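Local atomic coordinates of FOKI restriction endonuclease (Planomicrobium okeanokoites, PDB entry 2FOK), a protein that recognises a specific DNA sequence and cleaves both strands at a distance from it, as a type IIS restriction endonuclease using metal ions. Residues S157-E170 / A278-Y292. Numbering follows the deposited sequence.
Sequences SSYPPAIRILTLLE and AKGSTKFTRVPKRVY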
ATOM      1  N   SER A 157      17.170  -4.850  11.947  1.00 22.35           N
ATOM      2  CA  SER A 157      17.221  -3.582  12.681  1.00 21.53           C
ATOM      3  C   SER A 157      17.705  -2.433  11.794  1.00 20.45           C
ATOM      4  O   SER A 157      17.526  -1.261  12.120  1.00 20.12           O
ATOM      5  CB  SER A 157      18.122  -3.726  13.908  1.00 21.61           C
ATOM      6  OG  SER A 157      17.570  -4.659  14.834  1.00 27.65           O
ATOM      7  N   SER A 158      18.332  -2.785  10.676  1.00 21.55           N
ATOM      8  CA  SER A 158      18.834  -1.810   9.707  1.00 21.26           C
ATOM      9  C   SER A 158      17.760  -1.586   8.637  1.00 22.38           C
ATOM     10  O   SER A 158      17.985  -0.872   7.654  1.00 25.65           O
ATOM     11  CB  SER A 158      20.085  -2.351   9.032  1.00 20.05           C
ATOM     12  OG  SER A 158      19.731  -3.375   8.107  1.00 20.08           O
ATOM     13  N   TYR A 159      16.603  -2.214   8.844  1.00 23.00           N
ATOM     14  CA  TYR A 159      15.453  -2.149   7.937  1.00 22.65           C
ATOM     15  C   TYR A 159      14.396  -1.210   8.555  1.00 21.06           C
ATOM     16  O   TYR A 159      13.697  -1.582   9.493  1.00 24.00           O
ATOM     17  CB  TYR A 159      14.907  -3.575   7.757  1.00 22.55           C
ATOM     18  CG  TYR A 159      13.788  -3.697   6.750  1.00 24.73           C
ATOM     19  CD1 TYR A 159      13.948  -3.241   5.446  1.00 17.85           C
ATOM     20  CD2 TYR A 159      12.541  -4.197   7.126  1.00 23.94           C
ATOM     21  CE1 TYR A 159      12.903  -3.266   4.553  1.00 20.06           C
ATOM     22  CE2 TYR A 159      11.487  -4.225   6.231  1.00 23.14           C
ATOM     23  CZ  TYR A 159      11.676  -3.753   4.947  1.00 19.01           C
ATOM     24  OH  TYR A 159      10.628  -3.754   4.057  1.00 20.13           O
ATOM     25  N   PRO A 160      14.256   0.014   8.020  1.00 20.70           N
ATOM     26  CA  PRO A 160      13.286   0.970   8.568  1.00 22.07           C
ATOM     27  C   PRO A 160      11.862   0.482   8.840  1.00 23.76           C
ATOM     28  O   PRO A 160      11.377   0.614   9.962  1.00 24.65           O
ATOM     29  CB  PRO A 160      13.341   2.156   7.593  1.00 21.80           C
ATOM     30  CG  PRO A 160      14.666   2.045   6.934  1.00 20.27           C
ATOM     31  CD  PRO A 160      14.987   0.570   6.866  1.00 22.57           C
ATOM     32  N   PRO A 161      11.164  -0.060   7.825  1.00 22.42           N
ATOM     33  CA  PRO A 161       9.798  -0.541   8.058  1.00 22.06           C
ATOM     34  C   PRO A 161       9.615  -1.398   9.304  1.00 22.51           C
ATOM     35  O   PRO A 161       8.597  -1.285   9.989  1.00 22.92           O
ATOM     36  CB  PRO A 161       9.466  -1.289   6.776  1.00 23.33           C
ATOM     37  CG  PRO A 161      10.219  -0.516   5.734  1.00 24.44           C
ATOM     38  CD  PRO A 161      11.545  -0.209   6.409  1.00 26.50           C
ATOM     39  N   ALA A 162      10.592  -2.257   9.588  1.00 24.61           N
ATOM     40  CA  ALA A 162      10.542  -3.119  10.770  1.00 22.72           C
ATOM     41  C   ALA A 162      10.630  -2.216  11.988  1.00 22.68           C
ATOM     42  O   ALA A 162       9.894  -2.380  12.953  1.00 20.97           O
ATOM     43  CB  ALA A 162      11.706  -4.101  10.762  1.00 25.95           C
ATOM     44  N   ILE A 163      11.535  -1.246  11.939  1.00 23.61           N
ATOM     45  CA  ILE A 163      11.666  -0.313  13.053  1.00 23.40           C
ATOM     46  C   ILE A 163      10.355   0.451  13.217  1.00 22.12           C
ATOM     47  O   ILE A 163       9.932   0.726  14.332  1.00 24.78           O
ATOM     48  CB  ILE A 163      12.829   0.681  12.828  1.00 21.64           C
ATOM     49  CG1 ILE A 163      14.160  -0.078  12.843  1.00 17.85           C
ATOM     50  CG2 ILE A 163      12.825   1.758  13.920  1.00 21.45           C
ATOM     51  CD1 ILE A 163      14.306  -1.061  13.995  1.00 17.54           C
ATOM     52  N   ARG A 164       9.710   0.780  12.100  1.00 25.15           N
ATOM     53  CA  ARG A 164       8.435   1.491  12.132  1.00 25.42           C
ATOM     54  C   ARG A 164       7.346   0.617  12.734  1.00 23.21           C
ATOM     55  O   ARG A 164       6.517   1.100  13.495  1.00 26.45           O
ATOM     56  CB  ARG A 164       7.997   1.915  10.729  1.00 27.91           C
ATOM     57  CG  ARG A 164       6.642   2.600  10.715  1.00 25.24           C
ATOM     58  CD  ARG A 164       6.602   3.749  11.735  1.00 23.12           C
ATOM     59  NE  ARG A 164       5.488   4.667  11.497  1.00 20.54           N
ATOM     60  CZ  ARG A 164       5.273   5.787  12.186  1.00 20.72           C
ATOM     61  NH1 ARG A 164       6.092   6.139  13.165  1.00 12.12           N
ATOM     62  NH2 ARG A 164       4.224   6.550  11.908  1.00 14.87           N
ATOM     63  N   ILE A 165       7.326  -0.664  12.383  1.00 23.31           N
ATOM     64  CA  ILE A 165       6.316  -1.542  12.953  1.00 23.70           C
ATOM     65  C   ILE A 165       6.526  -1.606  14.475  1.00 24.50           C
ATOM     66  O   ILE A 165       5.559  -1.618  15.238  1.00 24.74           O
ATOM     67  CB  ILE A 165       6.379  -2.978  12.346  1.00 21.42           C
ATOM     68  CG1 ILE A 165       5.982  -2.944  10.865  1.00 23.41           C
ATOM     69  CG2 ILE A 165       5.427  -3.910  13.092  1.00 20.31           C
ATOM     70  CD1 ILE A 165       4.476  -2.835  10.607  1.00 20.64           C
ATOM     71  N   LEU A 166       7.791  -1.630  14.906  1.00 23.11           N
ATOM     72  CA  LEU A 166       8.133  -1.695  16.333  1.00 23.16           C
ATOM     73  C   LEU A 166       7.746  -0.432  17.091  1.00 22.03           C
ATOM     74  O   LEU A 166       7.382  -0.486  18.262  1.00 23.05           O
ATOM     75  CB  LEU A 166       9.631  -1.931  16.510  1.00 22.24           C
ATOM     76  CG  LEU A 166      10.198  -3.302  16.140  1.00 28.48           C
ATOM     77  CD1 LEU A 166      11.611  -3.389  16.704  1.00 31.24           C
ATOM     78  CD2 LEU A 166       9.319  -4.434  16.683  1.00 24.47           C
ATOM     79  N   THR A 167       7.842   0.710  16.420  1.00 22.50           N
ATOM     80  CA  THR A 167       7.488   1.982  17.031  1.00 22.06           C
ATOM     81  C   THR A 167       5.987   2.062  17.259  1.00 21.34           C
ATOM     82  O   THR A 167       5.534   2.629  18.250  1.00 20.96           O
ATOM     83  CB  THR A 167       7.923   3.169  16.141  1.00 22.61           C
ATOM     84  OG1 THR A 167       9.342   3.113  15.928  1.00 20.69           O
ATOM     85  CG2 THR A 167       7.574   4.495  16.806  1.00 17.11           C
ATOM     86  N   LEU A 168       5.219   1.478  16.342  1.00 23.84           N
ATOM     87  CA  LEU A 168       3.759   1.489  16.428  1.00 22.25           C
ATOM     88  C   LEU A 168       3.192   0.556  17.496  1.00 22.50           C
ATOM     89  O   LEU A 168       2.017   0.641  17.831  1.00 21.66           O
ATOM     90  CB  LEU A 168       3.152   1.122  15.070  1.00 22.88           C
ATOM     91  CG  LEU A 168       3.424   2.105  13.931  1.00 16.83           C
ATOM     92  CD1 LEU A 168       2.972   1.523  12.608  1.00 15.69           C
ATOM     93  CD2 LEU A 168       2.689   3.386  14.216  1.00 13.17           C
ATOM     94  N   LEU A 169       4.025  -0.333  18.023  1.00 22.31           N
ATOM     95  CA  LEU A 169       3.573  -1.279  19.038  1.00 24.62           C
ATOM     96  C   LEU A 169       4.257  -1.018  20.385  1.00 23.83           C
ATOM     97  O   LEU A 169       3.989  -1.700  21.373  1.00 22.43           O
ATOM     98  CB  LEU A 169       3.878  -2.710  18.577  1.00 19.96           C
ATOM     99  CG  LEU A 169       3.187  -3.271  17.332  1.00 15.90           C
ATOM    100  CD1 LEU A 169       3.795  -4.611  16.968  1.00 10.90           C
ATOM    101  CD2 LEU A 169       1.703  -3.447  17.594  1.00 16.62           C
ATOM    102  N   GLU A 170       5.119  -0.005  20.415  1.00 25.69           N
ATOM    103  CA  GLU A 170       5.893   0.333  21.604  1.00 27.41           C
ATOM    104  C   GLU A 170       5.136   0.504  22.921  1.00 30.30           C
ATOM    105  O   GLU A 170       5.697   0.230  23.990  1.00 29.43           O
ATOM    106  CB  GLU A 170       6.752   1.575  21.330  1.00 26.51           C
ATOM    107  CG  GLU A 170       5.986   2.858  21.101  1.00 29.84           C
ATOM    108  CD  GLU A 170       6.909   4.027  20.799  1.00 35.31           C
ATOM    109  OE1 GLU A 170       8.132   3.801  20.639  1.00 35.77           O
ATOM    110  OE2 GLU A 170       6.418   5.172  20.723  1.00 35.00           O
ATOM    111  N   ALA A 278      17.498   1.370  18.995  1.00 30.14           N
ATOM    112  CA  ALA A 278      17.329   1.983  17.672  1.00 28.44           C
ATOM    113  C   ALA A 278      16.932   3.446  17.792  1.00 28.59           C
ATOM    114  O   ALA A 278      17.064   4.237  16.843  1.00 25.81           O
ATOM    115  CB  ALA A 278      16.265   1.227  16.873  1.00 31.14           C
ATOM    116  N   LYS A 279      16.437   3.803  18.969  1.00 31.77           N
ATOM    117  CA  LYS A 279      16.008   5.170  19.222  1.00 35.55           C
ATOM    118  C   LYS A 279      17.189   6.033  19.635  1.00 36.58           C
ATOM    119  O   LYS A 279      17.222   7.237  19.354  1.00 38.67           O
ATOM    120  CB  LYS A 279      14.927   5.185  20.303  1.00 30.79           C
ATOM    121  CG  LYS A 279      13.588   5.717  19.813  1.00 32.91           C
ATOM    122  CD  LYS A 279      12.520   4.635  19.766  1.00 30.68           C
ATOM    123  CE  LYS A 279      11.189   5.211  19.312  1.00 33.05           C
ATOM    124  NZ  LYS A 279      10.475   5.955  20.397  1.00 29.77           N
ATOM    125  N   GLY A 280      18.164   5.404  20.285  1.00 39.78           N
ATOM    126  CA  GLY A 280      19.349   6.120  20.732  1.00 40.77           C
ATOM    127  C   GLY A 280      19.357   6.347  22.235  1.00 41.26           C
ATOM    128  O   GLY A 280      20.083   7.207  22.735  1.00 43.45           O
ATOM    129  N   SER A 281      18.549   5.572  22.953  1.00 39.97           N
ATOM    130  CA  SER A 281      18.452   5.680  24.405  1.00 42.04           C
ATOM    131  C   SER A 281      19.273   4.599  25.101  1.00 42.54           C
ATOM    132  O   SER A 281      19.023   4.272  26.259  1.00 43.43           O
ATOM    133  CB  SER A 281      16.991   5.551  24.831  1.00 41.13           C
ATOM    134  OG  SER A 281      16.289   4.691  23.947  1.00 41.58           O
ATOM    135  N   THR A 282      20.257   4.054  24.397  1.00 44.06           N
ATOM    136  CA  THR A 282      21.089   2.994  24.949  1.00 45.19           C
ATOM    137  C   THR A 282      22.574   3.358  24.994  1.00 47.05           C
ATOM    138  O   THR A 282      22.981   4.441  24.549  1.00 47.13           O
ATOM    139  CB  THR A 282      20.918   1.703  24.126  1.00 46.03           C
ATOM    140  OG1 THR A 282      21.677   0.642  24.721  1.00 50.03           O
ATOM    141  CG2 THR A 282      21.392   1.926  22.700  1.00 44.17           C
ATOM    142  N   LYS A 283      23.377   2.437  25.526  1.00 46.01           N
ATOM    143  CA  LYS A 283      24.817   2.629  25.650  1.00 44.60           C
ATOM    144  C   LYS A 283      25.558   2.284  24.366  1.00 44.94           C
ATOM    145  O   LYS A 283      26.757   2.547  24.249  1.00 43.67           O
ATOM    146  CB  LYS A 283      25.355   1.777  26.798  1.00 46.12           C
ATOM    147  N   PHE A 284      24.846   1.690  23.410  1.00 43.93           N
ATOM    148  CA  PHE A 284      25.444   1.288  22.134  1.00 40.61           C
ATOM    149  C   PHE A 284      24.820   2.050  20.982  1.00 36.57           C
ATOM    150  O   PHE A 284      23.640   2.375  21.030  1.00 37.72           O
ATOM    151  CB  PHE A 284      25.230  -0.207  21.900  1.00 41.95           C
ATOM    152  CG  PHE A 284      26.056  -1.096  22.794  1.00 46.42           C
ATOM    153  CD1 PHE A 284      27.267  -0.657  23.317  1.00 45.90           C
ATOM    154  CD2 PHE A 284      25.629  -2.388  23.090  1.00 49.18           C
ATOM    155  CE1 PHE A 284      28.044  -1.491  24.119  1.00 47.78           C
ATOM    156  CE2 PHE A 284      26.398  -3.231  23.892  1.00 50.39           C
ATOM    157  CZ  PHE A 284      27.610  -2.779  24.408  1.00 47.83           C
ATOM    158  N   THR A 285      25.602   2.331  19.942  1.00 32.12           N
ATOM    159  CA  THR A 285      25.056   3.047  18.795  1.00 32.96           C
ATOM    160  C   THR A 285      23.964   2.204  18.174  1.00 30.05           C
ATOM    161  O   THR A 285      23.932   0.983  18.325  1.00 31.57           O
ATOM    162  CB  THR A 285      26.097   3.326  17.667  1.00 34.16           C
ATOM    163  OG1 THR A 285      27.270   2.521  17.858  1.00 33.23           O
ATOM    164  CG2 THR A 285      26.456   4.800  17.636  1.00 30.54           C
ATOM    165  N   ARG A 286      23.071   2.870  17.469  1.00 28.21           N
ATOM    166  CA  ARG A 286      21.985   2.193  16.809  1.00 29.54           C
ATOM    167  C   ARG A 286      22.563   1.542  15.560  1.00 29.88           C
ATOM    168  O   ARG A 286      23.683   1.852  15.146  1.00 34.50           O
ATOM    169  CB  ARG A 286      20.915   3.205  16.420  1.00 30.55           C
ATOM    170  CG  ARG A 286      21.243   4.015  15.177  1.00 28.67           C
ATOM    171  CD  ARG A 286      20.278   5.183  15.035  1.00 33.21           C
ATOM    172  NE  ARG A 286      20.539   6.223  16.029  1.00 31.14           N
ATOM    173  CZ  ARG A 286      19.675   7.172  16.377  1.00 28.13           C
ATOM    174  NH1 ARG A 286      18.474   7.227  15.817  1.00 33.48           N
ATOM    175  NH2 ARG A 286      20.026   8.086  17.266  1.00 26.87           N
ATOM    176  N   VAL A 287      21.806   0.635  14.966  1.00 29.75           N
ATOM    177  CA  VAL A 287      22.253  -0.025  13.755  1.00 29.07           C
ATOM    178  C   VAL A 287      21.997   0.950  12.605  1.00 28.62           C
ATOM    179  O   VAL A 287      20.875   1.422  12.429  1.00 30.35           O
ATOM    180  CB  VAL A 287      21.458  -1.323  13.519  1.00 27.97           C
ATOM    181  CG1 VAL A 287      21.919  -1.981  12.241  1.00 20.61           C
ATOM    182  CG2 VAL A 287      21.621  -2.262  14.722  1.00 21.60           C
ATOM    183  N   PRO A 288      23.044   1.302  11.836  1.00 25.86           N
ATOM    184  CA  PRO A 288      22.798   2.232  10.730  1.00 24.00           C
ATOM    185  C   PRO A 288      21.725   1.667   9.799  1.00 25.27           C
ATOM    186  O   PRO A 288      21.792   0.505   9.399  1.00 25.00           O
ATOM    187  CB  PRO A 288      24.158   2.348  10.052  1.00 19.76           C
ATOM    188  CG  PRO A 288      25.144   1.972  11.116  1.00 19.47           C
ATOM    189  CD  PRO A 288      24.463   0.921  11.933  1.00 20.21           C
ATOM    190  N   LYS A 289      20.735   2.485   9.458  1.00 27.15           N
ATOM    191  CA  LYS A 289      19.653   2.030   8.587  1.00 26.64           C
ATOM    192  C   LYS A 289      19.932   2.260   7.112  1.00 26.96           C
ATOM    193  O   LYS A 289      20.465   3.296   6.726  1.00 27.33           O
ATOM    194  CB  LYS A 289      18.342   2.709   8.977  1.00 24.46           C
ATOM    195  CG  LYS A 289      17.685   2.084  10.198  1.00 22.89           C
ATOM    196  CD  LYS A 289      16.364   2.760  10.531  1.00 17.82           C
ATOM    197  CE  LYS A 289      16.545   4.206  10.897  1.00 17.19           C
ATOM    198  NZ  LYS A 289      15.535   4.615  11.926  1.00 23.27           N
ATOM    199  N   ARG A 290      19.566   1.269   6.302  1.00 24.32           N
ATOM    200  CA  ARG A 290      19.756   1.300   4.860  1.00 22.48           C
ATOM    201  C   ARG A 290      18.515   1.834   4.153  1.00 23.62           C
ATOM    202  O   ARG A 290      17.411   1.319   4.352  1.00 19.62           O
ATOM    203  CB  ARG A 290      20.048  -0.108   4.338  1.00 25.61           C
ATOM    204  CG  ARG A 290      21.506  -0.545   4.421  1.00 29.52           C
ATOM    205  CD  ARG A 290      21.771  -1.718   3.466  1.00 34.25           C
ATOM    206  NE  ARG A 290      22.904  -2.541   3.892  1.00 37.97           N
ATOM    207  CZ  ARG A 290      23.799  -3.080   3.061  1.00 43.22           C
ATOM    208  NH1 ARG A 290      23.706  -2.887   1.748  1.00 38.54           N
ATOM    209  NH2 ARG A 290      24.787  -3.826   3.540  1.00 41.87           N
ATOM    210  N   VAL A 291      18.711   2.862   3.323  1.00 20.87           N
ATOM    211  CA  VAL A 291      17.622   3.487   2.567  1.00 20.57           C
ATOM    212  C   VAL A 291      18.087   3.610   1.126  1.00 22.61           C
ATOM    213  O   VAL A 291      19.213   4.024   0.869  1.00 27.29           O
ATOM    214  CB  VAL A 291      17.297   4.920   3.087  1.00 22.94           C
ATOM    215  CG1 VAL A 291      16.310   5.609   2.146  1.00 16.55           C
ATOM    216  CG2 VAL A 291      16.734   4.857   4.511  1.00 14.02           C
ATOM    217  N   TYR A 292      17.228   3.249   0.186  1.00 22.60           N
ATOM    218  CA  TYR A 292      17.588   3.329  -1.217  1.00 23.86           C
ATOM    219  C   TYR A 292      16.471   3.991  -2.008  1.00 24.15           C
ATOM    220  O   TYR A 292      15.296   3.830  -1.702  1.00 23.72           O
ATOM    221  CB  TYR A 292      17.880   1.927  -1.786  1.00 22.47           C
ATOM    222  CG  TYR A 292      17.372   0.806  -0.909  1.00 21.50           C
ATOM    223  CD1 TYR A 292      18.134   0.334   0.162  1.00 16.60           C
ATOM    224  CD2 TYR A 292      16.084   0.291  -1.081  1.00 20.33           C
ATOM    225  CE1 TYR A 292      17.625  -0.614   1.047  1.00 13.73           C
ATOM    226  CE2 TYR A 292      15.565  -0.659  -0.199  1.00 17.06           C
ATOM    227  CZ  TYR A 292      16.337  -1.103   0.863  1.00 16.64           C
ATOM    228  OH  TYR A 292      15.822  -2.029   1.749  1.00 20.91           O
TER
HETATM  229  O   HOH W   1      18.163   0.982  13.813  1.00 31.37           O
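Ser158 O accepts a hydrogen bond from Arg290 N at 3.0 Å, nearly straight (167° at the hydrogen) and lying in the carbonyl plane. One residue back, a water donates to both Ser157 O and Val287 O, so the turn before helix 160-169 and the extended loop 287-290 are tied at two backbone points. Val287 straddles the serines: its CG1 meets Ser158 CB at 3.7 Å, its CG2 Ser157 CB. Lys289 can be followed outward. Its CB rests on Ser158 O, CG lies 3.9 Å from Ser157 O, and CD slides past Pro160, 4.0 Å from the ring's CG. The chain then bends at chi3 (-63°), and NZ leaves the contact for a salt bridge with Asp369 and a hydrogen bond to Gly355 O. Further along the helix, Ile163 CD1 packs on Ala278 CB (4.2 Å). Beyond the helix, Lys279 NZ makes a salt bridge with Glu170, meeting the syn lone pair of OE1 at 3.2 Å, the two side chains crossing at about a right angle. Replacing Glu170 by a glutamine would probably leave the Lys279 ammonium without its carboxylate mate. Helix 160-169, within recognition subdomain 2, thus lies between helix 222-236, which packs on Pro161 and Leu166, and the end of helix 269-279 with the chain leaving it, while the Lys289 backbone is hydrogen-bonded to His370 and Leu372.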